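Local coordinates for protein N-glycosylase/DNA lyase (Methanocaldococcus jannaschii, PDB 3FHF) that belongs to the helix-hairpin-helix clan of DNA glycosylases and folds as a single all-helical chain, at residues A138-R143 against V150-R155; I185-G190 against L195-L200. One frame throughout, in Å; residues are numbered along the deposited sequence.

Contact 1 (A138-R143 against V150-R155)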
ATOM      1  N   ALA A 138       2.087  -1.612   6.086  1.00 12.21           N
ATOM      2  CA  ALA A 138       1.014  -2.450   6.595  1.00 12.55           C
ATOM      3  C   ALA A 138      -0.296  -2.102   5.889  1.00 14.12           C
ATOM      4  O   ALA A 138      -1.070  -2.985   5.521  1.00 11.08           O
ATOM      5  CB  ALA A 138       0.866  -2.248   8.105  1.00 13.17           C
ATOM      6  N   SER A 139      -0.539  -0.807   5.718  1.00 13.21           N
ATOM      7  CA  SER A 139      -1.739  -0.331   5.055  1.00 12.53           C
ATOM      8  C   SER A 139      -1.737  -0.771   3.591  1.00 11.81           C
ATOM      9  O   SER A 139      -2.760  -1.191   3.050  1.00 13.15           O
ATOM     10  CB  SER A 139      -1.800   1.198   5.128  1.00 13.17           C
ATOM     11  OG  SER A 139      -1.717   1.638   6.476  1.00 14.86           O
ATOM     12  N   HIS A 140      -0.573  -0.664   2.963  1.00 10.92           N
ATOM     13  CA  HIS A 140      -0.403  -1.028   1.568  1.00 13.06           C
ATOM     14  C   HIS A 140      -0.753  -2.512   1.405  1.00 12.80           C
ATOM     15  O   HIS A 140      -1.515  -2.898   0.507  1.00 12.98           O
ATOM     16  CB  HIS A 140       1.048  -0.753   1.156  1.00 13.71           C
ATOM     17  CG  HIS A 140       1.300  -0.879  -0.314  1.00 18.44           C
ATOM     18  ND1 HIS A 140       2.569  -0.860  -0.852  1.00 21.49           N
ATOM     19  CD2 HIS A 140       0.450  -1.007  -1.361  1.00 17.52           C
ATOM     20  CE1 HIS A 140       2.490  -0.971  -2.167  1.00 20.56           C
ATOM     21  NE2 HIS A 140       1.215  -1.061  -2.500  1.00 19.34           N
ATOM     22  N   PHE A 141      -0.209  -3.332   2.300  1.00 10.62           N
ATOM     23  CA  PHE A 141      -0.448  -4.772   2.283  1.00 12.54           C
ATOM     24  C   PHE A 141      -1.937  -5.095   2.449  1.00 12.57           C
ATOM     25  O   PHE A 141      -2.507  -5.845   1.664  1.00 11.78           O
ATOM     26  CB  PHE A 141       0.361  -5.443   3.402  1.00 11.94           C
ATOM     27  CG  PHE A 141      -0.018  -6.881   3.652  1.00 10.49           C
ATOM     28  CD1 PHE A 141       0.207  -7.856   2.684  1.00 11.40           C
ATOM     29  CD2 PHE A 141      -0.622  -7.252   4.843  1.00 11.22           C
ATOM     30  CE1 PHE A 141      -0.169  -9.187   2.903  1.00 11.51           C
ATOM     31  CE2 PHE A 141      -1.004  -8.590   5.078  1.00 11.85           C
ATOM     32  CZ  PHE A 141      -0.774  -9.554   4.101  1.00 10.20           C
ATOM     33  N   LEU A 142      -2.564  -4.518   3.469  1.00 13.20           N
ATOM     34  CA  LEU A 142      -3.977  -4.767   3.718  1.00 13.19           C
ATOM     35  C   LEU A 142      -4.856  -4.341   2.542  1.00 13.03           C
ATOM     36  O   LEU A 142      -5.833  -5.024   2.200  1.00 13.37           O
ATOM     37  CB  LEU A 142      -4.406  -4.067   5.006  1.00 13.08           C
ATOM     38  CG  LEU A 142      -3.768  -4.669   6.270  1.00 14.45           C
ATOM     39  CD1 LEU A 142      -4.112  -3.820   7.469  1.00 14.54           C
ATOM     40  CD2 LEU A 142      -4.261  -6.108   6.477  1.00 12.90           C
ATOM     41  N   ARG A 143      -4.511  -3.221   1.917  1.00 12.45           N
ATOM     42  CA  ARG A 143      -5.263  -2.745   0.754  1.00 11.26           C
ATOM     43  C   ARG A 143      -5.114  -3.783  -0.372  1.00 11.39           C
ATOM     44  O   ARG A 143      -6.099  -4.197  -1.003  1.00  9.06           O
ATOM     45  CB  ARG A 143      -4.707  -1.390   0.279  1.00  7.42           C
ATOM     46  CG  ARG A 143      -5.613  -0.584  -0.695  1.00  7.20           C
ATOM     47  CD  ARG A 143      -5.643  -1.188  -2.103  1.00 10.23           C
ATOM     48  NE  ARG A 143      -4.322  -1.175  -2.729  1.00 11.03           N
ATOM     49  CZ  ARG A 143      -3.769  -0.103  -3.289  1.00 13.17           C
ATOM     50  NH1 ARG A 143      -4.426   1.048  -3.311  1.00  9.71           N
ATOM     51  NH2 ARG A 143      -2.554  -0.176  -3.815  1.00  9.58           N
ATOM     52  N   VAL A 150      -8.123   1.654   4.799  1.00 13.73           N
ATOM     53  CA  VAL A 150      -6.807   2.067   5.278  1.00 12.92           C
ATOM     54  C   VAL A 150      -6.095   2.850   4.178  1.00 14.20           C
ATOM     55  O   VAL A 150      -6.049   2.437   3.008  1.00 13.45           O
ATOM     56  CB  VAL A 150      -5.913   0.877   5.699  1.00 13.59           C
ATOM     57  CG1 VAL A 150      -6.478   0.227   6.946  1.00 15.24           C
ATOM     58  CG2 VAL A 150      -5.802  -0.129   4.567  1.00 12.68           C
ATOM     59  N   ALA A 151      -5.544   3.993   4.560  1.00 11.92           N
ATOM     60  CA  ALA A 151      -4.833   4.847   3.620  1.00 14.33           C
ATOM     61  C   ALA A 151      -3.372   4.444   3.562  1.00 14.28           C
ATOM     62  O   ALA A 151      -2.804   3.994   4.560  1.00 14.27           O
ATOM     63  CB  ALA A 151      -4.952   6.315   4.051  1.00 13.48           C
ATOM     64  N   ILE A 152      -2.780   4.600   2.381  1.00 15.32           N
ATOM     65  CA  ILE A 152      -1.373   4.304   2.155  1.00 15.49           C
ATOM     66  C   ILE A 152      -0.758   5.688   2.039  1.00 17.03           C
ATOM     67  O   ILE A 152      -0.807   6.312   0.982  1.00 18.32           O
ATOM     68  CB  ILE A 152      -1.163   3.546   0.830  1.00 14.63           C
ATOM     69  CG1 ILE A 152      -1.996   2.260   0.834  1.00 14.36           C
ATOM     70  CG2 ILE A 152       0.308   3.224   0.645  1.00 12.67           C
ATOM     71  CD1 ILE A 152      -2.102   1.590  -0.533  1.00 12.27           C
ATOM     72  N   ILE A 153      -0.180   6.163   3.131  1.00 17.44           N
ATOM     73  CA  ILE A 153       0.383   7.499   3.167  1.00 18.64           C
ATOM     74  C   ILE A 153       1.861   7.521   2.807  1.00 20.74           C
ATOM     75  O   ILE A 153       2.725   7.332   3.655  1.00 21.34           O
ATOM     76  CB  ILE A 153       0.137   8.121   4.563  1.00 19.41           C
ATOM     77  CG1 ILE A 153      -1.357   8.016   4.899  1.00 17.32           C
ATOM     78  CG2 ILE A 153       0.570   9.580   4.588  1.00 15.42           C
ATOM     79  CD1 ILE A 153      -1.738   8.589   6.271  1.00 19.76           C
ATOM     80  N   ASP A 154       2.126   7.743   1.523  1.00 21.91           N
ATOM     81  CA  ASP A 154       3.478   7.798   0.975  1.00 22.50           C
ATOM     82  C   ASP A 154       4.004   9.231   0.957  1.00 20.62           C
ATOM     83  O   ASP A 154       3.269  10.172   1.239  1.00 19.36           O
ATOM     84  CB  ASP A 154       3.476   7.270  -0.460  1.00 25.47           C
ATOM     85  CG  ASP A 154       2.468   7.989  -1.333  1.00 26.77           C
ATOM     86  OD1 ASP A 154       1.320   7.513  -1.428  1.00 30.59           O
ATOM     87  OD2 ASP A 154       2.812   9.044  -1.908  1.00 28.08           O
ATOM     88  N   ARG A 155       5.271   9.385   0.582  1.00 18.66           N
ATOM     89  CA  ARG A 155       5.906  10.695   0.528  1.00 18.89           C
ATOM     90  C   ARG A 155       5.321  11.626  -0.534  1.00 17.41           C
ATOM     91  O   ARG A 155       5.472  12.843  -0.444  1.00 16.15           O
ATOM     92  CB  ARG A 155       7.417  10.535   0.295  1.00 19.53           C
ATOM     93  CG  ARG A 155       7.815   9.955  -1.063  1.00 21.91           C
ATOM     94  CD  ARG A 155       9.340   9.809  -1.160  1.00 24.76           C
ATOM     95  NE  ARG A 155       9.799   9.414  -2.493  1.00 28.25           N
ATOM     96  CZ  ARG A 155       9.516   8.253  -3.079  0.50 29.21           C
ATOM     97  NH1 ARG A 155       8.769   7.351  -2.458  0.50 30.14           N
ATOM     98  NH2 ARG A 155       9.985   7.992  -4.294  0.50 30.97           N
TER
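H140 and I152 bring the two backbones closest, with CA atoms 5.5 Å apart, where the non-regular segment 150-155 runs beside helix 135-144. This helix follows helix 119-129 in a helix-hairpin-helix arrangement, the signature motif of this glycosylase clan, and the contact lies between it and the linker to helix 155-163. I152 is the main wedge. Its CG1 branch is anti to the carbonyl carbon (chi1 -57°) and reaches the helix backbone, CG1 lying 3.7 Å from H140 CA, while CG2 leans more loosely against H140 CB. The terminal CD1 touches two polar side chains. It meets H140 obliquely at the imidazole, 3.7 Å from CD2, and lies over one face of the R143 guanidinium, displaced toward the rim and 3.6 Å from CZ. The arginine chain, bent at chi2 and chi3, crosses the isoleucine at about a right angle. The methyl thus packs against the flat group without competing for its N-H bonds, NH1 forming a salt bridge with D201. H140 NE2, for its part, is bonded to the terminal carboxylate of K214. At the other end, V150 CG2 rests 3.6 Å from S139 O, against the helix backbone, and reaches L142 CB at 4.2 Å. S139 CB comes within 3.0 Å of A151 O, but the serine hydroxyl is bonded to Y135 O and R123 rather than to A151. A151 O instead accepts a bond from Y179, which also receives the N-H of I153, pinning the linker from outside. The segment ends by starting a new helix: D154, at the N-cap position of helix 155-163, accepts the backbone N-H of I157 through OD2.

Contact 2 (I185-G190 against L195-L200)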
ATOM      1  N   ILE A 185      -8.181  12.564   7.237  1.00 18.84           N
ATOM      2  CA  ILE A 185      -8.426  13.653   6.295  1.00 18.74           C
ATOM      3  C   ILE A 185      -8.698  13.003   4.926  1.00 16.94           C
ATOM      4  O   ILE A 185      -9.651  13.345   4.228  1.00 18.38           O
ATOM      5  CB  ILE A 185      -7.192  14.587   6.186  1.00 20.00           C
ATOM      6  CG1 ILE A 185      -6.952  15.290   7.526  1.00 23.38           C
ATOM      7  CG2 ILE A 185      -7.414  15.631   5.088  1.00 21.44           C
ATOM      8  CD1 ILE A 185      -5.637  16.034   7.593  1.00 24.53           C
ATOM      9  N   LEU A 186      -7.858  12.044   4.560  1.00 16.70           N
ATOM     10  CA  LEU A 186      -8.019  11.349   3.289  1.00 15.97           C
ATOM     11  C   LEU A 186      -9.350  10.624   3.265  1.00 14.23           C
ATOM     12  O   LEU A 186     -10.011  10.565   2.231  1.00 16.60           O
ATOM     13  CB  LEU A 186      -6.874  10.356   3.075  1.00 14.85           C
ATOM     14  CG  LEU A 186      -5.493  10.993   2.870  1.00 16.84           C
ATOM     15  CD1 LEU A 186      -4.412   9.932   2.888  1.00 16.06           C
ATOM     16  CD2 LEU A 186      -5.477  11.745   1.549  1.00 15.31           C
ATOM     17  N   ARG A 187      -9.743  10.079   4.411  1.00 16.47           N
ATOM     18  CA  ARG A 187     -11.009   9.367   4.520  1.00 16.81           C
ATOM     19  C   ARG A 187     -12.172  10.329   4.257  1.00 18.67           C
ATOM     20  O   ARG A 187     -13.148   9.956   3.606  1.00 20.79           O
ATOM     21  CB  ARG A 187     -11.133   8.721   5.910  1.00 17.67           C
ATOM     22  CG  ARG A 187     -12.418   7.906   6.123  1.00 18.27           C
ATOM     23  CD  ARG A 187     -12.411   7.181   7.470  1.00 21.72           C
ATOM     24  NE  ARG A 187     -11.456   6.071   7.512  1.00 20.62           N
ATOM     25  CZ  ARG A 187     -10.355   6.047   8.257  1.00 23.75           C
ATOM     26  NH1 ARG A 187     -10.048   7.075   9.039  1.00 22.90           N
ATOM     27  NH2 ARG A 187      -9.557   4.987   8.225  1.00 20.40           N
ATOM     28  N   ASP A 188     -12.067  11.565   4.751  1.00 20.94           N
ATOM     29  CA  ASP A 188     -13.120  12.567   4.525  1.00 22.13           C
ATOM     30  C   ASP A 188     -13.182  12.931   3.040  1.00 20.58           C
ATOM     31  O   ASP A 188     -14.263  13.065   2.463  1.00 20.78           O
ATOM     32  CB  ASP A 188     -12.869  13.846   5.338  1.00 25.46           C
ATOM     33  CG  ASP A 188     -12.963  13.625   6.840  1.00 32.86           C
ATOM     34  OD1 ASP A 188     -13.868  12.884   7.278  1.00 36.09           O
ATOM     35  OD2 ASP A 188     -12.138  14.204   7.585  1.00 35.22           O
ATOM     36  N   ILE A 189     -12.019  13.114   2.424  1.00 20.15           N
ATOM     37  CA  ILE A 189     -11.983  13.429   1.000  1.00 19.31           C
ATOM     38  C   ILE A 189     -12.675  12.286   0.259  1.00 18.28           C
ATOM     39  O   ILE A 189     -13.502  12.514  -0.620  1.00 17.15           O
ATOM     40  CB  ILE A 189     -10.527  13.585   0.495  1.00 19.18           C
ATOM     41  CG1 ILE A 189      -9.949  14.904   1.017  1.00 20.66           C
ATOM     42  CG2 ILE A 189     -10.487  13.550  -1.036  1.00 17.30           C
ATOM     43  CD1 ILE A 189      -8.466  15.080   0.764  1.00 24.25           C
ATOM     44  N   GLY A 190     -12.343  11.055   0.640  1.00 20.10           N
ATOM     45  CA  GLY A 190     -12.948   9.895   0.009  1.00 19.56           C
ATOM     46  C   GLY A 190     -14.464   9.907   0.082  1.00 18.14           C
ATOM     47  O   GLY A 190     -15.142   9.642  -0.909  1.00 20.83           O
ATOM     48  N   LEU A 195     -15.841   7.402  -2.356  1.00 18.45           N
ATOM     49  CA  LEU A 195     -14.857   6.370  -2.677  1.00 16.47           C
ATOM     50  C   LEU A 195     -14.254   5.867  -1.373  1.00 15.98           C
ATOM     51  O   LEU A 195     -14.103   6.631  -0.424  1.00 15.42           O
ATOM     52  CB  LEU A 195     -13.730   6.929  -3.551  1.00 13.17           C
ATOM     53  CG  LEU A 195     -14.029   7.362  -4.986  1.00 14.89           C
ATOM     54  CD1 LEU A 195     -12.759   7.940  -5.610  1.00 15.70           C
ATOM     55  CD2 LEU A 195     -14.518   6.166  -5.802  1.00 16.35           C
ATOM     56  N   LYS A 196     -13.921   4.581  -1.326  1.00 16.61           N
ATOM     57  CA  LYS A 196     -13.299   3.995  -0.144  1.00 15.67           C
ATOM     58  C   LYS A 196     -11.829   4.398  -0.236  1.00 14.05           C
ATOM     59  O   LYS A 196     -11.371   4.793  -1.304  1.00 11.87           O
ATOM     60  CB  LYS A 196     -13.401   2.473  -0.186  1.00 17.58           C
ATOM     61  CG  LYS A 196     -14.813   1.940  -0.318  1.00 22.21           C
ATOM     62  CD  LYS A 196     -14.802   0.427  -0.496  1.00 25.21           C
ATOM     63  CE  LYS A 196     -16.192  -0.100  -0.832  1.00 30.88           C
ATOM     64  NZ  LYS A 196     -17.191   0.310   0.197  1.00 34.92           N
ATOM     65  N   LEU A 197     -11.090   4.295   0.862  1.00 11.99           N
ATOM     66  CA  LEU A 197      -9.673   4.658   0.829  1.00 13.36           C
ATOM     67  C   LEU A 197      -8.880   3.793  -0.146  1.00 11.16           C
ATOM     68  O   LEU A 197      -7.953   4.276  -0.786  1.00 12.78           O
ATOM     69  CB  LEU A 197      -9.060   4.567   2.230  1.00 14.15           C
ATOM     70  CG  LEU A 197      -9.437   5.740   3.140  1.00 15.56           C
ATOM     71  CD1 LEU A 197      -8.937   5.480   4.552  1.00 16.05           C
ATOM     72  CD2 LEU A 197      -8.831   7.032   2.577  1.00 15.87           C
ATOM     73  N   SER A 198      -9.245   2.521  -0.273  1.00 10.62           N
ATOM     74  CA  SER A 198      -8.544   1.626  -1.198  1.00  9.91           C
ATOM     75  C   SER A 198      -8.642   2.182  -2.625  1.00 10.32           C
ATOM     76  O   SER A 198      -7.655   2.216  -3.364  1.00  8.89           O
ATOM     77  CB  SER A 198      -9.169   0.228  -1.152  1.00 11.01           C
ATOM     78  OG  SER A 198     -10.559   0.300  -1.416  1.00 10.09           O
ATOM     79  N   GLU A 199      -9.844   2.625  -2.990  1.00 10.37           N
ATOM     80  CA  GLU A 199     -10.126   3.171  -4.317  1.00 11.87           C
ATOM     81  C   GLU A 199      -9.526   4.557  -4.532  1.00 12.52           C
ATOM     82  O   GLU A 199      -8.941   4.838  -5.588  1.00  9.12           O
ATOM     83  CB  GLU A 199     -11.641   3.242  -4.534  1.00 15.78           C
ATOM     84  CG  GLU A 199     -12.346   1.894  -4.505  1.00 19.65           C
ATOM     85  CD  GLU A 199     -13.862   2.012  -4.381  1.00 23.03           C
ATOM     86  OE1 GLU A 199     -14.554   1.068  -4.807  1.00 29.89           O
ATOM     87  OE2 GLU A 199     -14.365   3.025  -3.850  1.00 19.94           O
ATOM     88  N   LEU A 200      -9.678   5.423  -3.536  1.00 11.08           N
ATOM     89  CA  LEU A 200      -9.160   6.786  -3.625  1.00 13.50           C
ATOM     90  C   LEU A 200      -7.676   6.776  -3.943  1.00 14.27           C
ATOM     91  O   LEU A 200      -7.201   7.584  -4.740  1.00 14.66           O
ATOM     92  CB  LEU A 200      -9.384   7.539  -2.308  1.00 11.64           C
ATOM     93  CG  LEU A 200      -8.960   9.011  -2.295  1.00 14.42           C
ATOM     94  CD1 LEU A 200      -9.876   9.792  -3.218  1.00 13.03           C
ATOM     95  CD2 LEU A 200      -9.019   9.583  -0.880  1.00 13.85           C
TER
HETATM   96  O   HOH W   1     -13.301   6.871   2.488  1.00 32.43           O
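L200 CD2 meets G190 in the last turn of helix 176-192, just before the short connection to helix 197-209; the two are consecutive helices of this all-helical glycosylase, joined by a tight turn. The tight part lies in that last turn. G190 has no side chain, which lets the returning chain come in to a CA separation of 4.8 Å at L195. The L195 N-H closes the turn with a nearly straight bond to G190 O (2.8 Å, 174°), although it approaches from above the carbonyl plane, 41° out of it. Into the same corner reaches L200. Its CG is anti to the backbone N (chi1 -177°), which carries CD2 onto the helix backbone, 3.4 Å from L186 O, and also against G190 N and the CG2 of I189. L197, one turn earlier, adds a second wedge: its CD2 sits 3.7 Å from R187 N and touches L186 CB. The far branch of L197 belongs to the looser, partly exposed side. Here CD1 approaches the R187 guanidinium obliquely, 3.8 Å from NH2, and the two side chains cross almost perpendicularly; the arginine is held by a salt bridge from NE to D149. On this side a water bridges the gap between the backbones, close to R187 O and 3.0 Å from L195 O. E199, at N3 of the second helix, takes the backbone N-H of the N-cap residue K196 on OE2 (3.0 Å), on the anti side of the carboxylate. Around this joint, L195 leans on I14 and K18 of helix 5-18, S198 and E199 pack against I30 of helix 22-34, and L186 and L197 face A151 and D149 of the loop that follows helix 135-144.

Contact 1 lies near the middle of the chain, about 4 Å from its centre, and all seven of its touching residues are buried. Contact 2, about 14 Å from that centre, is also mostly buried, with R187 and L195 partly exposed. Their own centres are about 12 Å apart, and they adjoin through segment 150-155: the A151 methyl touches L186 CD1 and L197 CD1 packs on the A151 backbone. The linker of contact 1 therefore lies between helix 135-144 and the helix pair of contact 2. At 138-143 against 150-155, apolar branches pack against polar groups bonded to other parts of the chain; at 185-190 against 195-200, a backbone bond and a water supplement leucine packing.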